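Mannosyl-glycoprotein endo-beta-N-acetylglucosamidase-like domain-containing protein (Pseudomonas protegens, PDB 4KT3) is a type VI secretion effector, a peptidoglycan glycoside hydrolase of lysozyme-like fold, seen here bound by its immunity protein. Local coordinates at residues A[49-54]-A[116-121]; A[95-100]-A[105-110]; A[141-146]-A[158-163]. One frame throughout, in Å; residues are numbered along the deposited sequence.

Contact 1. Residues A[49-54]-A[116-121]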
loop_
_atom_site.group_PDB
_atom_site.type_symbol
_atom_site.label_atom_id
_atom_site.label_comp_id
_atom_site.label_asym_id
_atom_site.label_seq_id
_atom_site.Cartn_x
_atom_site.Cartn_y
_atom_site.Cartn_z
ATOM N N GLN A 49 5.325 7.692 -18.388
ATOM C CA GLN A 49 6.574 7.754 -19.136
ATOM C C GLN A 49 7.095 9.179 -19.396
ATOM O O GLN A 49 8.250 9.454 -19.131
ATOM C CB GLN A 49 6.482 6.954 -20.432
ATOM C CG GLN A 49 7.820 6.759 -21.124
ATOM C CD GLN A 49 8.754 5.831 -20.360
ATOM O OE1 GLN A 49 8.420 4.667 -20.091
ATOM N NE2 GLN A 49 9.936 6.334 -20.020
ATOM N N PRO A 50 6.263 10.073 -19.964
ATOM C CA PRO A 50 6.843 11.390 -20.281
ATOM C C PRO A 50 7.246 12.196 -19.041
ATOM O O PRO A 50 8.204 12.968 -19.074
ATOM C CB PRO A 50 5.738 12.097 -21.074
ATOM C CG PRO A 50 4.479 11.302 -20.859
ATOM C CD PRO A 50 4.880 9.913 -20.448
ATOM N N ILE A 51 6.550 11.986 -17.939
ATOM C CA ILE A 51 6.904 12.665 -16.708
ATOM C C ILE A 51 8.237 12.124 -16.179
ATOM O O ILE A 51 9.122 12.890 -15.797
ATOM C CB ILE A 51 5.782 12.524 -15.680
ATOM C CG1 ILE A 51 4.491 13.110 -16.278
ATOM C CG2 ILE A 51 6.152 13.224 -14.383
ATOM C CD1 ILE A 51 3.251 12.766 -15.525
ATOM N N ALA A 52 8.387 10.807 -16.172
ATOM C CA ALA A 52 9.648 10.198 -15.805
ATOM C C ALA A 52 10.773 10.688 -16.723
ATOM O O ALA A 52 11.862 10.999 -16.243
ATOM C CB ALA A 52 9.537 8.684 -15.857
ATOM N N ASP A 53 10.514 10.763 -18.026
ATOM C CA ASP A 53 11.524 11.250 -18.975
ATOM C C ASP A 53 11.960 12.662 -18.604
ATOM O O ASP A 53 13.164 12.979 -18.601
ATOM C CB ASP A 53 10.998 11.264 -20.412
ATOM C CG ASP A 53 10.789 9.872 -20.994
ATOM O OD1 ASP A 53 11.315 8.878 -20.441
ATOM O OD2 ASP A 53 10.109 9.793 -22.046
ATOM N N GLN A 54 10.984 13.517 -18.295
ATOM C CA GLN A 54 11.281 14.917 -17.963
ATOM C C GLN A 54 12.160 15.019 -16.713
ATOM O O GLN A 54 12.945 15.967 -16.562
ATOM C CB GLN A 54 9.979 15.688 -17.746
ATOM N N LYS A 116 -2.359 14.626 -13.528
ATOM C CA LYS A 116 -2.170 15.892 -12.818
ATOM C C LYS A 116 -1.492 15.669 -11.473
ATOM O O LYS A 116 -0.662 16.474 -11.077
ATOM C CB LYS A 116 -3.489 16.632 -12.620
ATOM C CG LYS A 116 -4.049 17.221 -13.888
ATOM C CD LYS A 116 -3.334 18.478 -14.297
ATOM C CE LYS A 116 -3.978 19.029 -15.569
ATOM N NZ LYS A 116 -3.628 20.432 -15.840
ATOM N N SER A 117 -1.818 14.584 -10.779
ATOM C CA SER A 117 -1.173 14.332 -9.491
ATOM C C SER A 117 0.321 14.061 -9.694
ATOM O O SER A 117 1.148 14.481 -8.857
ATOM C CB SER A 117 -1.882 13.223 -8.680
ATOM O OG SER A 117 -1.586 11.902 -9.114
ATOM N N ALA A 118 0.660 13.393 -10.802
ATOM C CA ALA A 118 2.054 13.104 -11.126
ATOM C C ALA A 118 2.792 14.398 -11.494
ATOM O O ALA A 118 3.948 14.601 -11.106
ATOM C CB ALA A 118 2.149 12.080 -12.266
ATOM N N GLN A 119 2.133 15.263 -12.258
ATOM C CA GLN A 119 2.706 16.562 -12.607
ATOM C C GLN A 119 2.907 17.438 -11.357
ATOM O O GLN A 119 3.849 18.236 -11.281
ATOM C CB GLN A 119 1.810 17.258 -13.646
ATOM C CG GLN A 119 1.799 16.538 -14.996
ATOM C CD GLN A 119 0.811 17.106 -15.986
ATOM O OE1 GLN A 119 -0.207 17.681 -15.629
ATOM N NE2 GLN A 119 1.126 16.941 -17.259
ATOM N N SER A 120 2.017 17.279 -10.385
ATOM C CA SER A 120 2.121 18.005 -9.130
ATOM C C SER A 120 3.362 17.548 -8.373
ATOM O O SER A 120 4.164 18.379 -7.892
ATOM C CB SER A 120 0.873 17.764 -8.296
ATOM O OG SER A 120 0.901 18.547 -7.118
ATOM N N PHE A 121 3.519 16.234 -8.256
ATOM C CA PHE A 121 4.725 15.653 -7.671
ATOM C C PHE A 121 5.977 16.195 -8.368
ATOM O O PHE A 121 6.927 16.633 -7.712
ATOM C CB PHE A 121 4.707 14.120 -7.761
ATOM C CG PHE A 121 6.020 13.506 -7.406
ATOM C CD1 PHE A 121 6.394 13.359 -6.081
ATOM C CD2 PHE A 121 6.915 13.154 -8.386
ATOM C CE1 PHE A 121 7.628 12.848 -5.747
ATOM C CE2 PHE A 121 8.149 12.644 -8.058
ATOM C CZ PHE A 121 8.505 12.486 -6.738
#
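A small apolar helix-helix contact joins the last turns of helix 35-54 to the first half of helix 114-129, and it rests on Ile51, whose delta-methyl reaches across to Ala118. The tip of the isoleucine does the touching: Ile51 CD1 lies 3.5 Å from Ala118 CB, methyl against methyl. Two torsions extend it that far. CG1 stands anti to the carbonyl carbon, beside the backbone N (chi1 -58°), and CD1 then runs on nearly straight with chi2 at 167°. Ala118 suits the receiving place because its single methyl lets the isoleucine end come close to the helix surface. Beside it Gln119 offers its aliphatic part, with Gln119 CG 4.1 Å from Ile51 CD1, and the glutamine chain runs roughly perpendicular to the isoleucine. The closest pair of CA atoms, Ile51 CA and Gln119 CA, is 7.0 Å apart, a gap that the isoleucine side chain spans.

Leu62 of helix 59-70 touches both Ile51 and Phe121, so a third helix joins the packing. Phe121 itself, one turn beyond Ser117, meets the rings of Phe85 and Tyr147. No hydrogen bond or charge pair crosses between the segments, which leaves a small contact of aliphatic groups, held by van der Waals forces and with little directional preference.

Contact 2. Residues A[95-100]-A[105-110]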
loop_
_atom_site.group_PDB
_atom_site.type_symbol
_atom_site.label_atom_id
_atom_site.label_comp_id
_atom_site.label_asym_id
_atom_site.label_seq_id
_atom_site.Cartn_x
_atom_site.Cartn_y
_atom_site.Cartn_z
ATOM N N ILE A 95 -7.151 20.942 -7.382
ATOM C CA ILE A 95 -8.458 21.532 -7.647
ATOM C C ILE A 95 -9.268 21.657 -6.351
ATOM O O ILE A 95 -10.393 22.151 -6.352
ATOM C CB ILE A 95 -9.259 20.732 -8.705
ATOM C CG1 ILE A 95 -9.534 19.304 -8.220
ATOM C CG2 ILE A 95 -8.507 20.712 -10.034
ATOM C CD1 ILE A 95 -10.503 18.529 -9.100
ATOM N N GLY A 96 -8.674 21.216 -5.246
ATOM C CA GLY A 96 -9.306 21.283 -3.941
ATOM C C GLY A 96 -8.448 20.564 -2.914
ATOM O O GLY A 96 -7.347 20.111 -3.233
ATOM N N ALA A 97 -8.966 20.446 -1.694
ATOM C CA ALA A 97 -8.253 19.802 -0.590
ATOM C C ALA A 97 -9.252 19.256 0.421
ATOM O O ALA A 97 -10.343 19.806 0.581
ATOM C CB ALA A 97 -7.324 20.802 0.092
ATOM N N GLU A 98 -8.853 18.197 1.123
ATOM C CA GLU A 98 -9.717 17.514 2.074
ATOM C C GLU A 98 -8.876 16.839 3.163
ATOM O O GLU A 98 -7.788 16.339 2.892
ATOM C CB GLU A 98 -10.504 16.486 1.280
ATOM C CG GLU A 98 -11.375 15.568 2.047
ATOM C CD GLU A 98 -11.941 14.514 1.129
ATOM O OE1 GLU A 98 -11.570 13.341 1.300
ATOM O OE2 GLU A 98 -12.722 14.868 0.218
ATOM N N ALA A 99 -9.365 16.816 4.397
ATOM C CA ALA A 99 -8.664 16.090 5.449
ATOM C C ALA A 99 -8.854 14.589 5.213
ATOM O O ALA A 99 -9.942 14.162 4.832
ATOM C CB ALA A 99 -9.194 16.495 6.823
ATOM N N PRO A 100 -7.793 13.783 5.406
ATOM C CA PRO A 100 -8.003 12.333 5.315
ATOM C C PRO A 100 -8.437 11.746 6.652
ATOM O O PRO A 100 -8.193 12.391 7.672
ATOM C CB PRO A 100 -6.623 11.809 4.924
ATOM C CG PRO A 100 -5.669 12.766 5.562
ATOM C CD PRO A 100 -6.377 14.114 5.653
ATOM N N SER A 105 -5.555 17.761 11.261
ATOM C CA SER A 105 -4.272 18.455 11.218
ATOM C C SER A 105 -3.829 18.767 9.785
ATOM O O SER A 105 -3.468 19.904 9.475
ATOM C CB SER A 105 -3.197 17.619 11.914
ATOM N N ILE A 106 -3.856 17.758 8.914
ATOM C CA ILE A 106 -3.299 17.885 7.563
ATOM C C ILE A 106 -4.311 17.578 6.470
ATOM O O ILE A 106 -5.004 16.571 6.513
ATOM C CB ILE A 106 -2.113 16.927 7.361
ATOM C CG1 ILE A 106 -1.020 17.229 8.384
ATOM C CG2 ILE A 106 -1.562 17.054 5.948
ATOM C CD1 ILE A 106 0.260 16.467 8.175
ATOM N N LYS A 107 -4.369 18.433 5.464
ATOM C CA LYS A 107 -5.250 18.183 4.340
ATOM C C LYS A 107 -4.460 17.548 3.209
ATOM O O LYS A 107 -3.253 17.757 3.093
ATOM C CB LYS A 107 -5.906 19.479 3.877
ATOM C CG LYS A 107 -6.839 20.091 4.913
ATOM C CD LYS A 107 -7.750 21.116 4.269
ATOM C CE LYS A 107 -8.588 21.859 5.287
ATOM N NZ LYS A 107 -9.441 22.877 4.615
ATOM N N VAL A 108 -5.147 16.752 2.395
ATOM C CA VAL A 108 -4.560 16.208 1.179
ATOM C C VAL A 108 -5.216 16.837 -0.044
ATOM O O VAL A 108 -6.400 17.199 -0.035
ATOM C CB VAL A 108 -4.650 14.661 1.092
ATOM C CG1 VAL A 108 -3.804 14.018 2.190
ATOM C CG2 VAL A 108 -6.087 14.183 1.193
ATOM N N ALA A 109 -4.427 16.961 -1.092
ATOM C CA ALA A 109 -4.869 17.606 -2.319
ATOM C C ALA A 109 -5.832 16.737 -3.120
ATOM O O ALA A 109 -5.798 15.508 -3.044
ATOM C CB ALA A 109 -3.668 17.933 -3.169
ATOM N N LYS A 110 -6.674 17.406 -3.907
ATOM C CA LYS A 110 -7.502 16.753 -4.921
ATOM C C LYS A 110 -6.993 17.201 -6.288
ATOM O O LYS A 110 -6.578 18.351 -6.442
ATOM C CB LYS A 110 -8.963 17.187 -4.791
ATOM C CG LYS A 110 -9.572 17.026 -3.427
ATOM C CD LYS A 110 -11.037 17.449 -3.443
ATOM C CE LYS A 110 -11.710 17.169 -2.109
ATOM N NZ LYS A 110 -13.185 17.378 -2.166
#
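Glu98 and Lys110 reach toward each other from neighbouring strands, on the same face of an antiparallel strand pair, and their side chains cross at about a right angle. Lys110 is extended and passes over the backbone of Gly96, its CG 3.7 Å from Gly96 C; glycine, with no side chain, leaves room for that passage. The methylene CE of Lys110 then packs 3.7 Å from Glu98 CB, and its ammonium forms a rather long salt bridge, Lys110 NZ to Glu98 OE2 at 3.5 Å. Glu98 extends with CG anti to the backbone N (chi1 175°), and its other oxygen, OE1, is paired with Arg76, so each oxygen has a cationic partner.

Val108 shares this face. Its CG2, placed between the backbone N and the carbonyl carbon, sits 3.2 Å from Glu98 O, while CG1 meets the ring of Pro100 at CG. Leu81 of helix 76-81 touches Glu98, Val108 and Lys110. Ala97 and Ala109 point to the other face, a non-hydrogen-bonded pair.

The backbone pairing is firm at Glu98 and Val108: Val108 N donates to Glu98 O at 2.7 Å with an angle of 171° at the hydrogen, and Glu98 N returns a bond to Val108 O at 2.9 Å. Lys107 and Ala109 also make backbone bonds to Ala89 and Met87. Toward the unmodelled connection 101-104, Pro100 and Ile106 pack against Asn70 and Asp71 of the immunity lipoprotein chain. These features are those of a short beta hairpin.

Contact 3. Residues A[141-146]-A[158-163]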
loop_
_atom_site.group_PDB
_atom_site.type_symbol
_atom_site.label_atom_id
_atom_site.label_comp_id
_atom_site.label_asym_id
_atom_site.label_seq_id
_atom_site.Cartn_x
_atom_site.Cartn_y
_atom_site.Cartn_z
ATOM N N ALA A 141 16.711 10.299 -2.132
ATOM C CA ALA A 141 16.481 11.673 -2.554
ATOM C C ALA A 141 15.086 12.133 -2.135
ATOM O O ALA A 141 14.875 13.306 -1.810
ATOM C CB ALA A 141 16.656 11.803 -4.064
ATOM N N LEU A 142 14.138 11.201 -2.147
ATOM C CA LEU A 142 12.776 11.479 -1.731
ATOM C C LEU A 142 12.772 11.966 -0.287
ATOM O O LEU A 142 12.107 12.945 0.062
ATOM C CB LEU A 142 11.941 10.198 -1.851
ATOM C CG LEU A 142 10.525 10.275 -2.380
ATOM C CD1 LEU A 142 10.406 11.190 -3.580
ATOM C CD2 LEU A 142 10.086 8.863 -2.729
ATOM N N VAL A 143 13.525 11.279 0.558
ATOM C CA VAL A 143 13.650 11.682 1.954
ATOM C C VAL A 143 14.372 13.020 2.121
ATOM O O VAL A 143 13.963 13.854 2.926
ATOM C CB VAL A 143 14.382 10.611 2.770
ATOM C CG1 VAL A 143 14.689 11.123 4.159
ATOM C CG2 VAL A 143 13.530 9.353 2.837
ATOM N N ARG A 144 15.449 13.221 1.376
ATOM C CA ARG A 144 16.203 14.469 1.467
ATOM C C ARG A 144 15.342 15.671 1.093
ATOM O O ARG A 144 15.486 16.758 1.667
ATOM C CB ARG A 144 17.427 14.414 0.552
ATOM C CG ARG A 144 18.673 13.883 1.232
ATOM C CD ARG A 144 19.947 14.285 0.502
ATOM N NE ARG A 144 19.851 14.054 -0.934
ATOM C CZ ARG A 144 19.972 12.866 -1.526
ATOM N NH1 ARG A 144 20.204 11.767 -0.817
ATOM N NH2 ARG A 144 19.865 12.779 -2.840
ATOM N N SER A 145 14.448 15.468 0.130
ATOM C CA SER A 145 13.597 16.531 -0.389
ATOM C C SER A 145 12.478 16.908 0.576
ATOM O O SER A 145 11.817 17.919 0.379
ATOM C CB SER A 145 12.979 16.097 -1.723
ATOM O OG SER A 145 11.976 15.118 -1.534
ATOM N N GLY A 146 12.255 16.082 1.592
ATOM C CA GLY A 146 11.149 16.284 2.517
ATOM C C GLY A 146 9.805 15.737 2.039
ATOM O O GLY A 146 8.781 15.979 2.662
ATOM N N ASP A 158 12.926 -4.105 6.597
ATOM C CA ASP A 158 13.699 -3.134 5.829
ATOM C C ASP A 158 13.323 -1.687 6.130
ATOM O O ASP A 158 12.193 -1.386 6.529
ATOM C CB ASP A 158 13.539 -3.404 4.333
ATOM C CG ASP A 158 14.201 -4.702 3.902
ATOM O OD1 ASP A 158 15.327 -4.981 4.374
ATOM O OD2 ASP A 158 13.595 -5.448 3.104
ATOM N N GLY A 159 14.289 -0.796 5.924
ATOM C CA GLY A 159 14.076 0.624 6.094
ATOM C C GLY A 159 13.290 1.200 4.932
ATOM O O GLY A 159 12.908 0.479 3.996
ATOM N N PHE A 160 13.057 2.508 4.983
ATOM C CA PHE A 160 12.209 3.167 4.000
ATOM C C PHE A 160 12.714 2.941 2.574
ATOM O O PHE A 160 11.939 2.583 1.676
ATOM C CB PHE A 160 12.121 4.669 4.284
ATOM C CG PHE A 160 11.404 5.437 3.220
ATOM C CD1 PHE A 160 12.113 6.079 2.206
ATOM C CD2 PHE A 160 10.022 5.502 3.215
ATOM C CE1 PHE A 160 11.449 6.775 1.214
ATOM C CE2 PHE A 160 9.356 6.193 2.225
ATOM C CZ PHE A 160 10.071 6.836 1.222
ATOM N N ALA A 161 14.009 3.151 2.358
ATOM C CA ALA A 161 14.549 3.121 1.000
ATOM C C ALA A 161 14.458 1.737 0.368
ATOM O O ALA A 161 14.059 1.602 -0.788
ATOM C CB ALA A 161 15.991 3.611 0.985
ATOM N N ARG A 162 14.839 0.713 1.125
ATOM C CA ARG A 162 14.846 -0.645 0.612
ATOM C C ARG A 162 13.419 -1.093 0.311
ATOM O O ARG A 162 13.172 -1.791 -0.679
ATOM C CB ARG A 162 15.511 -1.586 1.609
ATOM C CG ARG A 162 15.667 -3.011 1.114
ATOM C CD ARG A 162 16.686 -3.101 -0.010
ATOM N NE ARG A 162 16.058 -3.071 -1.325
ATOM C CZ ARG A 162 16.725 -2.972 -2.473
ATOM N NH1 ARG A 162 18.050 -2.883 -2.474
ATOM N NH2 ARG A 162 16.068 -2.958 -3.622
ATOM N N TYR A 163 12.480 -0.697 1.173
ATOM C CA TYR A 163 11.080 -1.050 0.992
ATOM C C TYR A 163 10.537 -0.437 -0.312
ATOM O O TYR A 163 9.909 -1.126 -1.116
ATOM C CB TYR A 163 10.256 -0.613 2.216
ATOM C CG TYR A 163 8.776 -0.946 2.122
ATOM C CD1 TYR A 163 7.871 -0.033 1.599
ATOM C CD2 TYR A 163 8.290 -2.168 2.552
ATOM C CE1 TYR A 163 6.516 -0.341 1.494
ATOM C CE2 TYR A 163 6.942 -2.481 2.462
ATOM C CZ TYR A 163 6.062 -1.563 1.937
ATOM O OH TYR A 163 4.725 -1.856 1.841
#
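Leu142 and Val143, neighbours near the end of helix 135-144, both meet the ring of Phe160 in the first turn of helix 160-174. Leu142 comes first: its CD2 lies at the ring edge, near the ring plane, 4.4 Å from Phe160 CZ. This buried leucine also packs on Phe121 and Val129 of helix 114-129, a place that suits a branched apolar side chain. Val143 makes the closer touch, with Val143 CG2 3.6 Å from Phe160 CD1 and 3.7 Å from Phe160 CE1. That methyl stands anti to the carbonyl carbon, while CG1 takes the position anti to the backbone N (chi1 171°); the two side chains lie alongside one another, pointing opposite ways.

Ser145 turns its hydroxyl back on the last turn, giving its proton to the carbonyl of Leu142 (OG to O 2.7 Å), and OG is also hydrogen-bonded to Tyr147 N. Gly146 closes a Schellman motif with positive phi (83°), where a side chain would collide with the preceding carbonyl oxygen. Across the contact, Gly159 occupies the N-cap position of helix 160-174, one residue before Phe160. Farther along, Tyr163 OH is hydrogen-bonded to Glu94 and Asn96 of the immunity lipoprotein chain.

From the N terminus, helix 35-54 supplies the first half of contact 1, whose partner arrives only after 61 intervening residues, on helix 114-129. Nested inside that long loop lies contact 2, a local hairpin whose four connecting residues are not modelled, about 20 Å from contact 1 between centres; its second strand is the next element before helix 114-129. Contact 3 follows in series, joining helices 135-144 and 160-174 with eleven residues between its segments, four of them unmodelled. Helix 114-129 links contacts 1 and 3 in space, since Phe121 CE1 lies 3.9 Å from Leu142 CD1. Contacts 2 and 3 do not touch, yet residues from the segments of both meet the immunity lipoprotein chain, whereas the segments of contact 1 do not.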